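Local atomic coordinates of probable quinone reductase Qor (NADPH:quinone reductase) (Zeta-crystallin homolog protein) (Mycobacterium tuberculosis, PDB entry 4RVU), a protein that binds NADPH and probably uses it to reduce quinones, as expected for a zeta-crystallin-type member of the medium-chain dehydrogenase/reductase superfamily. Residues K129-H134 with E281-R286; Y135-V140 with L160-W165; V149-G154 with V171-T176. One frame throughout, in Å; residues are numbered along the deposited sequence.

Contact 1. Residues K129-H134 with E281-R286. With NDP (NADPH dihydro-nicotinamide-adenine-dinucleotide phosphate), chain E.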
# COMPACT_ATOMS: atom_id res chain seq x y z
N LYS A 129 -14.55 -13.30 -10.80
CA LYS A 129 -14.61 -11.85 -10.78
C LYS A 129 -15.32 -11.31 -9.53
O LYS A 129 -14.95 -10.25 -9.00
CB LYS A 129 -15.26 -11.35 -12.07
CG LYS A 129 -14.45 -11.68 -13.33
CD LYS A 129 -15.34 -11.43 -14.55
CE LYS A 129 -15.09 -12.40 -15.70
NZ LYS A 129 -15.07 -13.86 -15.35
N GLY A 130 -16.32 -12.04 -9.06
CA GLY A 130 -17.04 -11.66 -7.85
C GLY A 130 -16.23 -11.81 -6.58
O GLY A 130 -16.33 -10.97 -5.67
N LEU A 131 -15.43 -12.88 -6.50
CA LEU A 131 -14.50 -13.07 -5.37
C LEU A 131 -13.49 -11.94 -5.39
O LEU A 131 -13.06 -11.44 -4.34
CB LEU A 131 -13.79 -14.42 -5.45
CG LEU A 131 -14.60 -15.71 -5.25
CD1 LEU A 131 -13.76 -16.94 -5.61
CD2 LEU A 131 -15.08 -15.81 -3.81
N THR A 132 -13.11 -11.52 -6.59
CA THR A 132 -12.16 -10.41 -6.73
C THR A 132 -12.78 -9.10 -6.26
O THR A 132 -12.17 -8.37 -5.49
CB THR A 132 -11.65 -10.30 -8.16
OG1 THR A 132 -10.99 -11.52 -8.52
CG2 THR A 132 -10.68 -9.13 -8.30
N ALA A 133 -13.99 -8.79 -6.72
CA ALA A 133 -14.68 -7.60 -6.23
C ALA A 133 -14.83 -7.64 -4.71
O ALA A 133 -14.63 -6.64 -4.03
CB ALA A 133 -16.04 -7.43 -6.92
N HIS A 134 -15.15 -8.82 -4.17
CA HIS A 134 -15.30 -8.94 -2.72
C HIS A 134 -14.02 -8.56 -1.99
O HIS A 134 -14.04 -7.72 -1.09
CB HIS A 134 -15.69 -10.37 -2.31
CG HIS A 134 -15.95 -10.52 -0.85
ND1 HIS A 134 -14.95 -10.76 0.07
CD2 HIS A 134 -17.10 -10.43 -0.13
CE1 HIS A 134 -15.48 -10.84 1.28
NE2 HIS A 134 -16.78 -10.63 1.18
N GLU A 281 -11.74 -22.06 4.31
CA GLU A 281 -12.57 -21.23 5.18
C GLU A 281 -12.70 -19.81 4.62
O GLU A 281 -13.78 -19.21 4.65
CB GLU A 281 -11.96 -21.20 6.59
CG GLU A 281 -12.01 -22.54 7.35
CD GLU A 281 -11.08 -23.64 6.79
OE1 GLU A 281 -10.03 -23.33 6.18
OE2 GLU A 281 -11.40 -24.83 7.00
N GLU A 282 -11.59 -19.28 4.11
CA GLU A 282 -11.60 -17.92 3.58
C GLU A 282 -12.35 -17.88 2.27
O GLU A 282 -13.14 -16.97 2.02
CB GLU A 282 -10.17 -17.38 3.38
CG GLU A 282 -10.14 -15.93 2.84
CD GLU A 282 -8.73 -15.37 2.70
OE1 GLU A 282 -7.79 -16.15 2.46
OE2 GLU A 282 -8.57 -14.13 2.83
N PHE A 283 -12.09 -18.88 1.43
CA PHE A 283 -12.79 -18.99 0.15
C PHE A 283 -14.30 -19.10 0.36
O PHE A 283 -15.09 -18.43 -0.32
CB PHE A 283 -12.27 -20.20 -0.64
CG PHE A 283 -13.17 -20.58 -1.78
CD1 PHE A 283 -13.03 -19.99 -3.02
CD2 PHE A 283 -14.18 -21.53 -1.60
CE1 PHE A 283 -13.87 -20.32 -4.07
CE2 PHE A 283 -15.04 -21.86 -2.64
CZ PHE A 283 -14.89 -21.25 -3.88
N SER A 284 -14.70 -19.93 1.32
CA SER A 284 -16.13 -20.16 1.55
C SER A 284 -16.83 -18.92 2.05
O SER A 284 -17.99 -18.68 1.73
CB SER A 284 -16.35 -21.32 2.52
OG SER A 284 -16.08 -22.56 1.89
N TRP A 285 -16.12 -18.13 2.85
CA TRP A 285 -16.66 -16.88 3.38
C TRP A 285 -16.95 -15.89 2.26
O TRP A 285 -18.05 -15.35 2.18
CB TRP A 285 -15.69 -16.29 4.41
CG TRP A 285 -15.95 -14.84 4.72
CD1 TRP A 285 -17.10 -14.31 5.21
CD2 TRP A 285 -15.03 -13.75 4.57
NE1 TRP A 285 -16.96 -12.95 5.36
CE2 TRP A 285 -15.70 -12.59 4.99
CE3 TRP A 285 -13.70 -13.65 4.13
CZ2 TRP A 285 -15.08 -11.32 4.97
CZ3 TRP A 285 -13.10 -12.41 4.11
CH2 TRP A 285 -13.79 -11.26 4.53
N ARG A 286 -15.96 -15.67 1.39
CA ARG A 286 -16.14 -14.76 0.26
C ARG A 286 -17.21 -15.25 -0.73
O ARG A 286 -18.02 -14.46 -1.23
CB ARG A 286 -14.81 -14.54 -0.48
CG ARG A 286 -13.69 -14.02 0.43
CD ARG A 286 -12.55 -13.40 -0.38
NE ARG A 286 -11.39 -13.11 0.46
CZ ARG A 286 -11.22 -11.98 1.14
NH1 ARG A 286 -10.12 -11.81 1.88
NH2 ARG A 286 -12.12 -11.01 1.08
PA NDP E . -12.74 -6.99 -18.41
O1A NDP E . -14.06 -7.66 -18.69
O2A NDP E . -12.71 -5.80 -17.49
O5B NDP E . -12.06 -6.58 -19.81
C5B NDP E . -10.96 -5.67 -19.83
C4B NDP E . -11.51 -4.27 -20.03
O4B NDP E . -10.51 -3.28 -19.78
C3B NDP E . -11.96 -4.05 -21.47
O3B NDP E . -13.31 -4.44 -21.67
C2B NDP E . -11.76 -2.56 -21.67
O2B NDP E . -12.98 -1.86 -21.46
C1B NDP E . -10.73 -2.15 -20.62
N9A NDP E . -9.50 -1.78 -21.35
C8A NDP E . -8.90 -0.57 -21.32
N7A NDP E . -7.80 -0.55 -22.11
C5A NDP E . -7.68 -1.77 -22.67
C6A NDP E . -6.75 -2.42 -23.60
N6A NDP E . -5.69 -1.75 -24.11
N1A NDP E . -6.98 -3.71 -23.93
C2A NDP E . -8.03 -4.38 -23.44
N3A NDP E . -8.92 -3.85 -22.58
C4A NDP E . -8.81 -2.57 -22.17
O3 NDP E . -11.72 -8.10 -17.87
PN NDP E . -11.97 -8.89 -16.50
O1N NDP E . -13.24 -8.38 -15.87
O2N NDP E . -11.78 -10.35 -16.78
O5D NDP E . -10.73 -8.39 -15.60
C5D NDP E . -10.56 -7.01 -15.30
C4D NDP E . -9.11 -6.74 -14.93
O4D NDP E . -8.85 -7.22 -13.62
C3D NDP E . -8.17 -7.47 -15.86
O3D NDP E . -7.04 -6.63 -16.10
C2D NDP E . -7.72 -8.68 -15.07
O2D NDP E . -6.39 -9.05 -15.43
C1D NDP E . -7.80 -8.19 -13.63
N1N NDP E . -8.10 -9.22 -12.65
C2N NDP E . -7.33 -9.31 -11.56
C3N NDP E . -7.56 -10.25 -10.57
C7N NDP E . -6.65 -10.30 -9.38
O7N NDP E . -6.89 -11.08 -8.48
N7N NDP E . -5.60 -9.47 -9.35
C4N NDP E . -8.71 -11.22 -10.67
C5N NDP E . -9.48 -11.01 -11.89
C6N NDP E . -9.16 -10.03 -12.82
P2B NDP E . -13.14 -0.33 -21.93
O1X NDP E . -11.74 0.09 -22.30
O2X NDP E . -14.09 -0.39 -23.09
O3X NDP E . -13.71 0.37 -20.73

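Contact 2. Residues Y135-V140 with L160-W165. With NDP (NADPH dihydro-nicotinamide-adenine-dinucleotide phosphate), chain E.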
# COMPACT_ATOMS: atom_id res chain seq x y z
N TYR A 135 -12.89 -9.17 -2.37
CA TYR A 135 -11.67 -8.89 -1.62
C TYR A 135 -11.22 -7.44 -1.83
O TYR A 135 -10.66 -6.81 -0.92
CB TYR A 135 -10.56 -9.94 -1.89
CG TYR A 135 -9.67 -9.77 -3.13
CD1 TYR A 135 -8.77 -8.71 -3.22
CD2 TYR A 135 -9.68 -10.72 -4.15
CE1 TYR A 135 -7.95 -8.56 -4.32
CE2 TYR A 135 -8.85 -10.58 -5.25
CZ TYR A 135 -7.99 -9.50 -5.33
OH TYR A 135 -7.15 -9.34 -6.41
N LEU A 136 -11.49 -6.90 -3.01
CA LEU A 136 -11.13 -5.51 -3.30
C LEU A 136 -11.91 -4.54 -2.40
O LEU A 136 -11.33 -3.58 -1.88
CB LEU A 136 -11.34 -5.18 -4.78
CG LEU A 136 -10.31 -5.71 -5.78
CD1 LEU A 136 -10.74 -5.47 -7.23
CD2 LEU A 136 -8.91 -5.13 -5.52
N LEU A 137 -13.20 -4.81 -2.21
CA LEU A 137 -14.10 -3.92 -1.47
C LEU A 137 -14.14 -4.18 0.03
O LEU A 137 -14.55 -3.32 0.80
CB LEU A 137 -15.52 -4.02 -2.01
CG LEU A 137 -15.74 -3.50 -3.42
CD1 LEU A 137 -17.12 -3.92 -3.90
CD2 LEU A 137 -15.62 -2.00 -3.43
N LYS A 138 -13.76 -5.39 0.44
CA LYS A 138 -13.90 -5.76 1.85
C LYS A 138 -12.56 -5.91 2.57
O LYS A 138 -12.51 -5.82 3.80
CB LYS A 138 -14.69 -7.07 1.99
CG LYS A 138 -16.16 -6.97 1.56
CD LYS A 138 -17.00 -6.29 2.63
CE LYS A 138 -18.47 -6.17 2.22
NZ LYS A 138 -19.10 -7.47 2.00
N SER A 139 -11.48 -6.12 1.81
CA SER A 139 -10.18 -6.47 2.40
C SER A 139 -9.05 -5.55 1.98
O SER A 139 -8.29 -5.06 2.84
CB SER A 139 -9.81 -7.93 2.06
OG SER A 139 -10.78 -8.82 2.57
N VAL A 140 -8.89 -5.33 0.68
CA VAL A 140 -7.82 -4.44 0.20
C VAL A 140 -8.04 -2.99 0.64
O VAL A 140 -7.16 -2.37 1.25
CB VAL A 140 -7.63 -4.56 -1.33
CG1 VAL A 140 -6.72 -3.45 -1.83
CG2 VAL A 140 -7.05 -5.93 -1.68
N LEU A 160 -18.29 -4.08 -13.49
CA LEU A 160 -19.72 -4.01 -13.22
C LEU A 160 -20.04 -4.56 -11.83
O LEU A 160 -20.93 -4.06 -11.16
CB LEU A 160 -20.52 -4.76 -14.30
CG LEU A 160 -20.57 -4.12 -15.68
CD1 LEU A 160 -21.15 -5.13 -16.67
CD2 LEU A 160 -21.44 -2.86 -15.65
N ILE A 161 -19.31 -5.58 -11.39
CA ILE A 161 -19.55 -6.14 -10.07
C ILE A 161 -19.10 -5.17 -8.98
O ILE A 161 -19.81 -4.95 -7.99
CB ILE A 161 -18.90 -7.54 -9.88
CG1 ILE A 161 -19.49 -8.54 -10.89
CG2 ILE A 161 -19.17 -8.07 -8.47
CD1 ILE A 161 -18.80 -9.92 -10.87
N LEU A 162 -17.91 -4.58 -9.16
CA LEU A 162 -17.42 -3.56 -8.23
C LEU A 162 -18.42 -2.42 -8.09
O LEU A 162 -18.71 -1.97 -6.98
CB LEU A 162 -16.06 -3.01 -8.68
CG LEU A 162 -14.84 -3.88 -8.38
CD1 LEU A 162 -13.61 -3.38 -9.13
CD2 LEU A 162 -14.57 -3.92 -6.88
N THR A 163 -18.95 -1.97 -9.22
CA THR A 163 -19.81 -0.80 -9.25
C THR A 163 -21.11 -1.07 -8.50
O THR A 163 -21.49 -0.31 -7.61
CB THR A 163 -20.08 -0.36 -10.68
OG1 THR A 163 -18.82 0.01 -11.28
CG2 THR A 163 -21.03 0.82 -10.74
N GLN A 164 -21.75 -2.19 -8.83
CA GLN A 164 -22.99 -2.56 -8.16
C GLN A 164 -22.80 -2.75 -6.67
O GLN A 164 -23.60 -2.25 -5.87
CB GLN A 164 -23.56 -3.84 -8.76
CG GLN A 164 -23.97 -3.72 -10.20
CD GLN A 164 -24.50 -5.04 -10.72
OE1 GLN A 164 -25.64 -5.41 -10.45
NE2 GLN A 164 -23.65 -5.78 -11.43
N TRP A 165 -21.75 -3.49 -6.31
CA TRP A 165 -21.55 -3.88 -4.92
C TRP A 165 -21.20 -2.67 -4.07
O TRP A 165 -21.77 -2.48 -3.00
CB TRP A 165 -20.45 -4.94 -4.82
CG TRP A 165 -20.63 -5.87 -3.66
CD1 TRP A 165 -21.37 -5.65 -2.53
CD2 TRP A 165 -20.10 -7.20 -3.55
NE1 TRP A 165 -21.31 -6.76 -1.71
CE2 TRP A 165 -20.54 -7.72 -2.31
CE3 TRP A 165 -19.29 -7.99 -4.36
CZ2 TRP A 165 -20.21 -9.01 -1.88
CZ3 TRP A 165 -18.95 -9.27 -3.93
CH2 TRP A 165 -19.41 -9.76 -2.70
PA NDP E . -12.74 -6.99 -18.41
O1A NDP E . -14.06 -7.66 -18.69
O2A NDP E . -12.71 -5.80 -17.49
O5B NDP E . -12.06 -6.58 -19.81
C5B NDP E . -10.96 -5.67 -19.83
C4B NDP E . -11.51 -4.27 -20.03
O4B NDP E . -10.51 -3.28 -19.78
C3B NDP E . -11.96 -4.05 -21.47
O3B NDP E . -13.31 -4.44 -21.67
C2B NDP E . -11.76 -2.56 -21.67
O2B NDP E . -12.98 -1.86 -21.46
C1B NDP E . -10.73 -2.15 -20.62
N9A NDP E . -9.50 -1.78 -21.35
C8A NDP E . -8.90 -0.57 -21.32
N7A NDP E . -7.80 -0.55 -22.11
C5A NDP E . -7.68 -1.77 -22.67
C6A NDP E . -6.75 -2.42 -23.60
N6A NDP E . -5.69 -1.75 -24.11
N1A NDP E . -6.98 -3.71 -23.93
C2A NDP E . -8.03 -4.38 -23.44
N3A NDP E . -8.92 -3.85 -22.58
C4A NDP E . -8.81 -2.57 -22.17
O3 NDP E . -11.72 -8.10 -17.87
PN NDP E . -11.97 -8.89 -16.50
O1N NDP E . -13.24 -8.38 -15.87
O2N NDP E . -11.78 -10.35 -16.78
O5D NDP E . -10.73 -8.39 -15.60
C5D NDP E . -10.56 -7.01 -15.30
C4D NDP E . -9.11 -6.74 -14.93
O4D NDP E . -8.85 -7.22 -13.62
C3D NDP E . -8.17 -7.47 -15.86
O3D NDP E . -7.04 -6.63 -16.10
C2D NDP E . -7.72 -8.68 -15.07
O2D NDP E . -6.39 -9.05 -15.43
C1D NDP E . -7.80 -8.19 -13.63
N1N NDP E . -8.10 -9.22 -12.65
C2N NDP E . -7.33 -9.31 -11.56
C3N NDP E . -7.56 -10.25 -10.57
C7N NDP E . -6.65 -10.30 -9.38
O7N NDP E . -6.89 -11.08 -8.48
N7N NDP E . -5.60 -9.47 -9.35
C4N NDP E . -8.71 -11.22 -10.67
C5N NDP E . -9.48 -11.01 -11.89
C6N NDP E . -9.16 -10.03 -12.82
P2B NDP E . -13.14 -0.33 -21.93
O1X NDP E . -11.74 0.09 -22.30
O2X NDP E . -14.09 -0.39 -23.09
O3X NDP E . -13.71 0.37 -20.73
O HOH W 1 -22.29 -7.29 0.94

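Contact 3. Residues V149-G154 with V171-T176. With NDP (NADPH dihydro-nicotinamide-adenine-dinucleotide phosphate), chain E.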
# COMPACT_ATOMS: atom_id res chain seq x y z
N VAL A 149 -15.17 6.13 -4.84
CA VAL A 149 -14.07 5.37 -5.42
C VAL A 149 -14.07 5.51 -6.93
O VAL A 149 -15.11 5.79 -7.53
CB VAL A 149 -14.12 3.87 -5.02
CG1 VAL A 149 -14.03 3.71 -3.52
CG2 VAL A 149 -15.39 3.20 -5.57
N LEU A 150 -12.90 5.33 -7.53
CA LEU A 150 -12.78 5.28 -8.99
C LEU A 150 -12.56 3.84 -9.44
O LEU A 150 -11.70 3.13 -8.90
CB LEU A 150 -11.60 6.16 -9.44
CG LEU A 150 -11.13 6.08 -10.90
CD1 LEU A 150 -12.25 6.51 -11.84
CD2 LEU A 150 -9.90 6.93 -11.10
N VAL A 151 -13.36 3.41 -10.41
CA VAL A 151 -13.25 2.06 -10.97
C VAL A 151 -13.06 2.15 -12.47
O VAL A 151 -13.99 2.52 -13.20
CB VAL A 151 -14.53 1.24 -10.69
CG1 VAL A 151 -14.46 -0.13 -11.36
CG2 VAL A 151 -14.76 1.09 -9.19
N HIS A 152 -11.87 1.83 -12.95
CA HIS A 152 -11.61 1.83 -14.39
C HIS A 152 -12.31 0.65 -15.06
O HIS A 152 -12.62 -0.35 -14.41
CB HIS A 152 -10.10 1.81 -14.66
CG HIS A 152 -9.40 3.07 -14.28
ND1 HIS A 152 -9.69 4.29 -14.87
CD2 HIS A 152 -8.42 3.32 -13.38
CE1 HIS A 152 -8.92 5.22 -14.34
NE2 HIS A 152 -8.13 4.66 -13.44
N ALA A 153 -12.55 0.77 -16.37
CA ALA A 153 -13.26 -0.26 -17.14
C ALA A 153 -14.56 -0.67 -16.47
O ALA A 153 -14.80 -1.86 -16.19
CB ALA A 153 -12.35 -1.48 -17.37
N GLY A 154 -15.42 0.33 -16.23
CA GLY A 154 -16.65 0.14 -15.48
C GLY A 154 -17.63 -0.86 -16.08
O GLY A 154 -18.49 -1.37 -15.36
N VAL A 171 -21.46 3.57 -1.40
CA VAL A 171 -20.27 4.21 -1.97
C VAL A 171 -20.60 4.86 -3.31
O VAL A 171 -21.28 4.26 -4.15
CB VAL A 171 -19.16 3.17 -2.17
CG1 VAL A 171 -17.91 3.80 -2.78
CG2 VAL A 171 -18.83 2.50 -0.86
N ARG A 172 -20.14 6.09 -3.50
CA ARG A 172 -20.28 6.76 -4.79
C ARG A 172 -19.20 6.26 -5.75
O ARG A 172 -18.02 6.23 -5.39
CB ARG A 172 -20.14 8.27 -4.60
CG ARG A 172 -20.31 9.07 -5.86
CD ARG A 172 -20.18 10.56 -5.54
NE ARG A 172 -20.49 11.42 -6.68
CZ ARG A 172 -19.75 12.45 -7.04
NH1 ARG A 172 -18.64 12.74 -6.38
NH2 ARG A 172 -20.10 13.19 -8.09
N VAL A 173 -19.59 5.86 -6.95
CA VAL A 173 -18.62 5.27 -7.87
C VAL A 173 -18.47 6.10 -9.13
O VAL A 173 -19.45 6.45 -9.78
CB VAL A 173 -19.02 3.83 -8.27
CG1 VAL A 173 -18.06 3.29 -9.32
CG2 VAL A 173 -19.05 2.93 -7.04
N ILE A 174 -17.23 6.42 -9.46
CA ILE A 174 -16.91 7.06 -10.73
C ILE A 174 -16.19 6.02 -11.58
O ILE A 174 -15.28 5.35 -11.09
CB ILE A 174 -15.99 8.28 -10.52
CG1 ILE A 174 -16.62 9.26 -9.53
CG2 ILE A 174 -15.67 8.95 -11.86
CD1 ILE A 174 -15.62 10.30 -8.98
N THR A 175 -16.59 5.88 -12.85
CA THR A 175 -15.98 4.89 -13.73
C THR A 175 -15.38 5.50 -14.98
O THR A 175 -15.64 6.66 -15.30
CB THR A 175 -17.00 3.81 -14.16
OG1 THR A 175 -18.03 4.43 -14.94
CG2 THR A 175 -17.61 3.14 -12.95
N THR A 176 -14.57 4.71 -15.67
CA THR A 176 -14.15 5.01 -17.04
C THR A 176 -14.58 3.89 -17.99
O THR A 176 -14.52 2.71 -17.64
CB THR A 176 -12.62 5.20 -17.16
OG1 THR A 176 -11.96 4.03 -16.66
CG2 THR A 176 -12.16 6.43 -16.37
PA NDP E . -12.74 -6.99 -18.41
O1A NDP E . -14.06 -7.66 -18.69
O2A NDP E . -12.71 -5.80 -17.49
O5B NDP E . -12.06 -6.58 -19.81
C5B NDP E . -10.96 -5.67 -19.83
C4B NDP E . -11.51 -4.27 -20.03
O4B NDP E . -10.51 -3.28 -19.78
C3B NDP E . -11.96 -4.05 -21.47
O3B NDP E . -13.31 -4.44 -21.67
C2B NDP E . -11.76 -2.56 -21.67
O2B NDP E . -12.98 -1.86 -21.46
C1B NDP E . -10.73 -2.15 -20.62
N9A NDP E . -9.50 -1.78 -21.35
C8A NDP E . -8.90 -0.57 -21.32
N7A NDP E . -7.80 -0.55 -22.11
C5A NDP E . -7.68 -1.77 -22.67
C6A NDP E . -6.75 -2.42 -23.60
N6A NDP E . -5.69 -1.75 -24.11
N1A NDP E . -6.98 -3.71 -23.93
C2A NDP E . -8.03 -4.38 -23.44
N3A NDP E . -8.92 -3.85 -22.58
C4A NDP E . -8.81 -2.57 -22.17
O3 NDP E . -11.72 -8.10 -17.87
PN NDP E . -11.97 -8.89 -16.50
O1N NDP E . -13.24 -8.38 -15.87
O2N NDP E . -11.78 -10.35 -16.78
O5D NDP E . -10.73 -8.39 -15.60
C5D NDP E . -10.56 -7.01 -15.30
C4D NDP E . -9.11 -6.74 -14.93
O4D NDP E . -8.85 -7.22 -13.62
C3D NDP E . -8.17 -7.47 -15.86
O3D NDP E . -7.04 -6.63 -16.10
C2D NDP E . -7.72 -8.68 -15.07
O2D NDP E . -6.39 -9.05 -15.43
C1D NDP E . -7.80 -8.19 -13.63
N1N NDP E . -8.10 -9.22 -12.65
C2N NDP E . -7.33 -9.31 -11.56
C3N NDP E . -7.56 -10.25 -10.57
C7N NDP E . -6.65 -10.30 -9.38
O7N NDP E . -6.89 -11.08 -8.48
N7N NDP E . -5.60 -9.47 -9.35
C4N NDP E . -8.71 -11.22 -10.67
C5N NDP E . -9.48 -11.01 -11.89
C6N NDP E . -9.16 -10.03 -12.82
P2B NDP E . -13.14 -0.33 -21.93
O1X NDP E . -11.74 0.09 -22.30
O2X NDP E . -14.09 -0.39 -23.09
O3X NDP E . -13.71 0.37 -20.73

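Contact 1. Residues K129-H134 with E281-R286
R286 and H134 form the polar centre of this contact. NH2 of R286 donates to ND1 of H134 at 3.0 Å, with an N-H...N angle of 153°. The bond lies close to both the imidazole plane and the guanidinium plane. It is consistent with an unprotonated ND1 and a proton on NE2, which is hydrogen-bonded to E289. The backbone of R286 meets the same ring from above. Its CA stands over the centre of one face, 4.1 Å from the centroid, in a CH-pi contact. W285 meets the CE1 edge of the ring. CE1 of H134 points at the six-membered ring of W285 in a T-shaped pair, with the planes at a right angle and the ring centroids 4.9 Å apart. H134 reaches this place with CG anti to the backbone N (chi1 -176°). The contact packs helix 120-140, whose other side lines the NADPH pocket, against helix 280-295. The axes of segments 129-134 and 281-286 cross at 94°. L131 reaches across with both methyls. CD2 of L131 rests on CB of R286 at 3.6 Å, and CD1 of L131 meets CE1 of F283 at 3.7 Å. The guanidinium is held from several sides. NH1 of R286 makes a salt bridge to OE2 of E282 at 2.9 Å, one turn earlier; NE donates to the carbonyl of F276 and NH2 also bonds S139. R239 of the second subunit packs on E282 and R286. On the cofactor side of helix 120-140, OG1 of T132 lies 3.1 Å from C4N of NADPH, the hydride-carrying carbon.

Contact 2. Residues Y135-V140 with L160-W165
L136, L137 and L162 all place CG beside the backbone N and anti to the carbonyl carbon. Their methyls meet between the helices. CD2 of L162 sits against CG of L137 at 3.7 Å, and CD1 of L162 meets CD1 of L136 at 4.0 Å. W165 has CG anti to the backbone N (chi1 -151°), and CB of W165 takes CD1 of L137 at 3.6 Å. Its indole also meets the ring of H134, on helix 120-140. This apolar packing joins the C-terminal end of helix 120-140 to helix 157-168, the first helix of the Rossmann fold. The segment axes lie 59° apart. Y221 of strand 217-222 touches both L137 and L162. At the outer border a water accepts from NE1 of W165 at 2.9 Å and, weakly, from NZ of K138, whose salt bridge is to E289. Helix 120-140 ends in a wider pi-type turn, so the carbonyl of Y135 accepts from both S139 N and V140 N. Y135 has its ring in the crowded position between backbone N and carbonyl carbon (chi1 84°). The hydroxyl OH of Y135 donates to the carboxamide oxygen O7N of NADPH at 2.7 Å, and F276 stacks on its ring.

Contact 3. Residues V149-G154 with V171-T176
Strands 148-151 and 172-176 run parallel, pairing V149 with V173, L150 with I174 and V151 with T175, with segment axes 30° apart. The ladder is straightest where I174 N donates to V149 O (2.9 Å, 177°). It loosens at its C-terminal end, where the bond from T176 N to V151 O is weak at 3.4 Å. T176 takes over there. OG1 of T176 lies in the crowded position (chi1 56°), hydrogen-bonded at 2.9 Å to ND1 of H152 at the imidazole edge. NE2 of H152 bonds S232. The carbonyl O of T176 receives G154 N at 2.9 Å, in the carbonyl plane. CA of G154 rests against CB of T175 at 3.9 Å. G154 probably opens the glycine-rich Rossmann turn, and CB of A153 lies 3.5 Å from O4B of the adenosine ribose of NADPH. CG2 of V149 meets CG2 of V173 at 4.0 Å. Helix 157-168 packs on the face of V149, V151, V173 and T175, through V173 and T175. Helix 201-212 packs on L150 and I174, on the other face. Strand 148-151, helix 157-168 and strand 172-176 form a beta-alpha-beta crossover; strand 217-222 lies on the other side of 148-151.

All three contacts are mainly buried, but contacts 1 and 2 reach the second subunit, and only contact 1 has an exposed touching residue, W285. Contacts 1 and 2 share helix 120-140, and they also touch where A133 packs on I161. Contacts 2 and 3 share the Rossmann unit, since helix 157-168 of contact 2 connects the two strands of contact 3 and L162 packs on V151. Chemistry follows place. Contact 1 is aromatic and charged, contact 2 mostly aliphatic, contact 3 a backbone ladder. Along NADPH, contacts 1 and 2 lie at the nicotinamide end and contact 3 at the adenosine end.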